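PDB 7BY3: ribonuclease VapC, which probably acts as the toxin of a toxin-antitoxin system, a magnesium-dependent PIN-domain ribonuclease that cleaves RNA. Local coordinates for residues 67-80 against 91-103. Numbering follows the deposited sequence.
Sequences INISQDIAERSVAL and AIILATAQLHRLE
Ala-95 is a small knob at the crossing of helices 71-80 and 91-99. Its CB sits among Ile-73, Arg-76, Ser-77 and Leu-80. Two larger knobs come from helix 71-80. Ile-73 enters the hole formed by Ile-92, Ala-95, Thr-96 and Leu-99, with CG1 3.7 Å from Leu-99 CD1. Leu-80 fits among Ala-91, Leu-94, Ala-95 and Gln-98, its CD1 lying 3.8 Å from Leu-94 CG. The axes come within 8.0 Å at 120°, and the small Ser-77, Ala-91 and Ala-95 allow this. Ser-77 CA and Ile-92 CA are 4.9 Å apart. Ser-77 OG, anti to its carbonyl carbon (chi1 -62°), points to Ile-73 O of its own helix, at a doubtfully short modelled distance. It also packs against Ile-92 and Ala-95.

Before the first helix, Ile-67 lays CD1 over the centre of the His-100 ring, a CH-pi contact 3.8 Å from the centroid. His-100 ND1 donates to Thr-96 O, which lies near the ring plane; this helps to fix the ring's rotation. A water bridges the two segments, donating to Ile-67 O and to Thr-96 OG1. Thr-96 OG1 in turn donates to Ile-92 O.

At the margin, bends at chi2 and chi3 fold the Arg-76 chain so that NH1 meets Gln-98 OE1 near the guanidinium plane, although the modelled separation is doubtfully short. Leu-99 CD2 lies over one guanidinium face, toward its rim.

Asp-90, a predicted magnesium ligand, lies in the first turn of helix 88-99. A mainly apolar interface, its polar groups bonded mostly within their own segment, thus joins the helix carrying this aspartate to helix 71-83.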
loop_
_atom_site.group_PDB
_atom_site.type_symbol
_atom_site.label_atom_id
_atom_site.label_comp_id
_atom_site.label_asym_id
_atom_site.label_seq_id
_atom_site.Cartn_x
_atom_site.Cartn_y
_atom_site.Cartn_z
ATOM N N ILE B 67 10.103 -0.750 -1.518
ATOM C CA ILE B 67 9.337 -1.985 -1.493
ATOM C C ILE B 67 7.833 -1.731 -1.523
ATOM O O ILE B 67 7.275 -1.108 -0.620
ATOM C CB ILE B 67 9.697 -2.820 -0.252
ATOM C CG1 ILE B 67 11.219 -2.940 -0.127
ATOM C CG2 ILE B 67 9.044 -4.189 -0.324
ATOM C CD1 ILE B 67 11.683 -3.793 1.027
ATOM N N ASN B 68 7.187 -2.221 -2.577
ATOM C CA ASN B 68 5.745 -2.083 -2.739
ATOM C C ASN B 68 4.976 -2.939 -1.743
ATOM O O ASN B 68 5.509 -3.906 -1.199
ATOM C CB ASN B 68 5.326 -2.461 -4.163
ATOM C CG ASN B 68 6.081 -1.687 -5.224
ATOM O OD1 ASN B 68 6.404 -0.513 -5.046
ATOM N ND2 ASN B 68 6.362 -2.345 -6.343
ATOM N N ILE B 69 3.717 -2.578 -1.506
ATOM C CA ILE B 69 2.844 -3.387 -0.668
ATOM C C ILE B 69 2.078 -4.372 -1.540
ATOM O O ILE B 69 1.257 -3.983 -2.370
ATOM C CB ILE B 69 1.851 -2.524 0.136
ATOM C CG1 ILE B 69 2.593 -1.425 0.896
ATOM C CG2 ILE B 69 1.046 -3.390 1.097
ATOM C CD1 ILE B 69 2.088 -0.036 0.593
ATOM N N SER B 70 2.363 -5.653 -1.341
ATOM C CA SER B 70 1.702 -6.718 -2.077
ATOM C C SER B 70 0.893 -7.587 -1.122
ATOM O O SER B 70 0.787 -7.280 0.064
ATOM C CB SER B 70 2.720 -7.559 -2.842
ATOM O OG SER B 70 3.632 -8.172 -1.949
ATOM N N GLN B 71 0.320 -8.665 -1.648
ATOM C CA GLN B 71 -0.651 -9.469 -0.912
ATOM C C GLN B 71 -0.142 -10.029 0.421
ATOM O O GLN B 71 -0.870 -10.011 1.413
ATOM C CB GLN B 71 -1.144 -10.618 -1.792
ATOM C CG GLN B 71 -2.214 -11.476 -1.141
ATOM C CD GLN B 71 -3.453 -10.682 -0.772
ATOM O OE1 GLN B 71 -4.084 -10.060 -1.627
ATOM N NE2 GLN B 71 -3.804 -10.696 0.508
ATOM N N ASP B 72 1.086 -10.532 0.460
ATOM C CA ASP B 72 1.561 -11.159 1.691
ATOM C C ASP B 72 2.378 -10.238 2.599
ATOM O O ASP B 72 2.802 -10.650 3.677
ATOM C CB ASP B 72 2.353 -12.426 1.375
ATOM C CG ASP B 72 1.472 -13.665 1.354
ATOM O OD1 ASP B 72 0.296 -13.554 0.943
ATOM O OD2 ASP B 72 1.945 -14.745 1.766
ATOM N N ILE B 73 2.593 -8.997 2.177
ATOM C CA ILE B 73 2.979 -7.961 3.128
ATOM C C ILE B 73 1.703 -7.568 3.850
ATOM O O ILE B 73 1.683 -7.391 5.068
ATOM C CB ILE B 73 3.626 -6.733 2.458
ATOM C CG1 ILE B 73 5.099 -7.009 2.158
ATOM C CG2 ILE B 73 3.512 -5.508 3.352
ATOM C CD1 ILE B 73 5.720 -6.018 1.208
ATOM N N ALA B 74 0.629 -7.463 3.074
ATOM C CA ALA B 74 -0.698 -7.202 3.608
ATOM C C ALA B 74 -1.116 -8.308 4.567
ATOM O O ALA B 74 -1.740 -8.045 5.592
ATOM C CB ALA B 74 -1.705 -7.069 2.478
ATOM N N GLU B 75 -0.764 -9.543 4.226
ATOM C CA GLU B 75 -1.086 -10.695 5.062
ATOM C C GLU B 75 -0.427 -10.581 6.431
ATOM O O GLU B 75 -1.077 -10.742 7.464
ATOM C CB GLU B 75 -0.644 -11.990 4.380
ATOM C CG GLU B 75 -1.489 -13.190 4.738
ATOM C CD GLU B 75 -2.886 -13.082 4.178
ATOM O OE1 GLU B 75 -3.027 -13.074 2.938
ATOM O OE2 GLU B 75 -3.842 -12.994 4.974
ATOM N N ARG B 76 0.872 -10.303 6.429
ATOM C CA ARG B 76 1.628 -10.137 7.662
ATOM C C ARG B 76 1.168 -8.895 8.417
ATOM O O ARG B 76 1.138 -8.881 9.648
ATOM C CB ARG B 76 3.125 -10.049 7.358
ATOM C CG ARG B 76 3.999 -9.818 8.579
ATOM C CD ARG B 76 3.913 -10.977 9.553
ATOM N NE ARG B 76 4.390 -12.220 8.957
ATOM C CZ ARG B 76 5.672 -12.549 8.839
ATOM N NH1 ARG B 76 6.616 -11.728 9.278
ATOM N NH2 ARG B 76 6.010 -13.702 8.281
ATOM N N SER B 77 0.804 -7.858 7.668
ATOM C CA SER B 77 0.407 -6.580 8.250
ATOM C C SER B 77 -0.822 -6.709 9.144
ATOM O O SER B 77 -0.870 -6.128 10.227
ATOM C CB SER B 77 0.140 -5.557 7.147
ATOM O OG SER B 77 1.312 -5.317 6.390
ATOM N N VAL B 78 -1.812 -7.468 8.685
ATOM C CA VAL B 78 -3.035 -7.689 9.452
ATOM C C VAL B 78 -2.727 -8.430 10.751
ATOM O O VAL B 78 -3.266 -8.107 11.812
ATOM C CB VAL B 78 -4.077 -8.485 8.635
ATOM C CG1 VAL B 78 -5.272 -8.855 9.500
ATOM C CG2 VAL B 78 -4.521 -7.686 7.419
ATOM N N ALA B 79 -1.840 -9.414 10.659
ATOM C CA ALA B 79 -1.448 -10.214 11.811
ATOM C C ALA B 79 -0.646 -9.396 12.820
ATOM O O ALA B 79 -0.874 -9.494 14.025
ATOM C CB ALA B 79 -0.650 -11.424 11.360
ATOM N N LEU B 80 0.293 -8.595 12.326
ATOM C CA LEU B 80 1.143 -7.784 13.196
ATOM C C LEU B 80 0.348 -6.733 13.942
ATOM O O LEU B 80 0.708 -6.330 15.048
ATOM C CB LEU B 80 2.245 -7.098 12.392
ATOM C CG LEU B 80 3.423 -7.963 11.964
ATOM C CD1 LEU B 80 4.368 -7.142 11.117
ATOM C CD2 LEU B 80 4.131 -8.513 13.186
ATOM N N ALA B 91 2.117 -1.260 11.020
ATOM C CA ALA B 91 2.128 -2.703 10.805
ATOM C C ALA B 91 2.679 -3.066 9.430
ATOM O O ALA B 91 3.389 -4.058 9.282
ATOM C CB ALA B 91 0.724 -3.269 10.975
ATOM N N ILE B 92 2.352 -2.255 8.431
ATOM C CA ILE B 92 2.781 -2.510 7.061
ATOM C C ILE B 92 4.290 -2.318 6.911
ATOM O O ILE B 92 4.963 -3.106 6.246
ATOM C CB ILE B 92 2.031 -1.602 6.064
ATOM C CG1 ILE B 92 0.540 -1.950 6.056
ATOM C CG2 ILE B 92 2.601 -1.747 4.664
ATOM C CD1 ILE B 92 -0.317 -0.973 5.288
ATOM N N ILE B 93 4.817 -1.276 7.545
ATOM C CA ILE B 93 6.248 -1.001 7.499
ATOM C C ILE B 93 7.025 -2.076 8.261
ATOM O O ILE B 93 8.107 -2.488 7.842
ATOM C CB ILE B 93 6.560 0.402 8.064
ATOM C CG1 ILE B 93 6.136 1.472 7.057
ATOM C CG2 ILE B 93 8.038 0.555 8.367
ATOM C CD1 ILE B 93 6.230 2.882 7.579
ATOM N N LEU B 94 6.458 -2.551 9.366
ATOM C CA LEU B 94 7.071 -3.630 10.132
ATOM C C LEU B 94 6.978 -4.956 9.378
ATOM O O LEU B 94 7.903 -5.766 9.414
ATOM C CB LEU B 94 6.417 -3.754 11.511
ATOM C CG LEU B 94 6.996 -4.818 12.447
ATOM C CD1 LEU B 94 8.494 -4.622 12.630
ATOM C CD2 LEU B 94 6.287 -4.803 13.792
ATOM N N ALA B 95 5.859 -5.171 8.692
ATOM C CA ALA B 95 5.665 -6.377 7.889
ATOM C C ALA B 95 6.648 -6.422 6.728
ATOM O O ALA B 95 7.170 -7.480 6.378
ATOM C CB ALA B 95 4.239 -6.446 7.373
ATOM N N THR B 96 6.890 -5.259 6.135
ATOM C CA THR B 96 7.830 -5.133 5.033
ATOM C C THR B 96 9.245 -5.492 5.483
ATOM O O THR B 96 9.977 -6.182 4.772
ATOM C CB THR B 96 7.809 -3.704 4.453
ATOM O OG1 THR B 96 6.517 -3.439 3.893
ATOM C CG2 THR B 96 8.862 -3.543 3.373
ATOM N N ALA B 97 9.617 -5.037 6.674
ATOM C CA ALA B 97 10.940 -5.314 7.224
ATOM C C ALA B 97 11.128 -6.802 7.503
ATOM O O ALA B 97 12.148 -7.384 7.135
ATOM C CB ALA B 97 11.166 -4.508 8.493
ATOM N N GLN B 98 10.139 -7.408 8.152
ATOM C CA GLN B 98 10.195 -8.823 8.503
ATOM C C GLN B 98 10.346 -9.721 7.282
ATOM O O GLN B 98 11.221 -10.586 7.246
ATOM C CB GLN B 98 8.941 -9.237 9.277
ATOM C CG GLN B 98 8.810 -8.616 10.649
ATOM C CD GLN B 98 7.774 -9.321 11.495
ATOM O OE1 GLN B 98 6.981 -10.113 10.989
ATOM N NE2 GLN B 98 7.776 -9.038 12.790
ATOM N N LEU B 99 9.486 -9.512 6.291
ATOM C CA LEU B 99 9.468 -10.351 5.099
ATOM C C LEU B 99 10.812 -10.334 4.379
ATOM O O LEU B 99 11.270 -11.359 3.877
ATOM C CB LEU B 99 8.359 -9.897 4.147
ATOM C CG LEU B 99 6.911 -10.179 4.562
ATOM C CD1 LEU B 99 6.033 -10.346 3.335
ATOM C CD2 LEU B 99 6.816 -11.403 5.460
ATOM N N HIS B 100 11.439 -9.165 4.335
ATOM C CA HIS B 100 12.714 -9.001 3.644
ATOM C C HIS B 100 13.917 -9.125 4.576
ATOM O O HIS B 100 15.052 -8.903 4.157
ATOM C CB HIS B 100 12.743 -7.662 2.911
ATOM C CG HIS B 100 11.849 -7.619 1.715
ATOM N ND1 HIS B 100 10.501 -7.344 1.797
ATOM C CD2 HIS B 100 12.107 -7.840 0.400
ATOM C CE1 HIS B 100 9.970 -7.388 0.589
ATOM N NE2 HIS B 100 10.920 -7.683 -0.274
ATOM N N ARG B 101 13.657 -9.473 5.834
ATOM C CA ARG B 101 14.701 -9.652 6.843
ATOM C C ARG B 101 15.540 -8.396 7.017
ATOM O O ARG B 101 16.768 -8.451 6.986
ATOM C CB ARG B 101 15.616 -10.827 6.491
ATOM C CG ARG B 101 14.916 -12.025 5.886
ATOM C CD ARG B 101 15.867 -12.760 4.963
ATOM N NE ARG B 101 16.230 -11.927 3.819
ATOM C CZ ARG B 101 17.374 -12.030 3.151
ATOM N NH1 ARG B 101 18.278 -12.931 3.512
ATOM N NH2 ARG B 101 17.616 -11.226 2.125
ATOM N N LEU B 102 14.872 -7.263 7.193
ATOM C CA LEU B 102 15.565 -6.003 7.415
ATOM C C LEU B 102 15.345 -5.504 8.834
ATOM O O LEU B 102 14.294 -5.738 9.426
ATOM C CB LEU B 102 15.098 -4.945 6.415
ATOM C CG LEU B 102 14.940 -5.385 4.960
ATOM C CD1 LEU B 102 14.436 -4.230 4.115
ATOM C CD2 LEU B 102 16.251 -5.913 4.421
ATOM N N GLU B 103 16.343 -4.821 9.380
ATOM C CA GLU B 103 16.178 -4.155 10.660
ATOM C C GLU B 103 15.307 -2.927 10.457
ATOM O O GLU B 103 15.524 -2.157 9.524
ATOM C CB GLU B 103 17.529 -3.759 11.255
ATOM C CG GLU B 103 17.448 -3.228 12.675
ATOM C CD GLU B 103 17.319 -4.337 13.701
ATOM O OE1 GLU B 103 17.761 -5.468 13.410
ATOM O OE2 GLU B 103 16.778 -4.082 14.796
HETATM O O HOH W 1 5.915 -1.662 1.879
#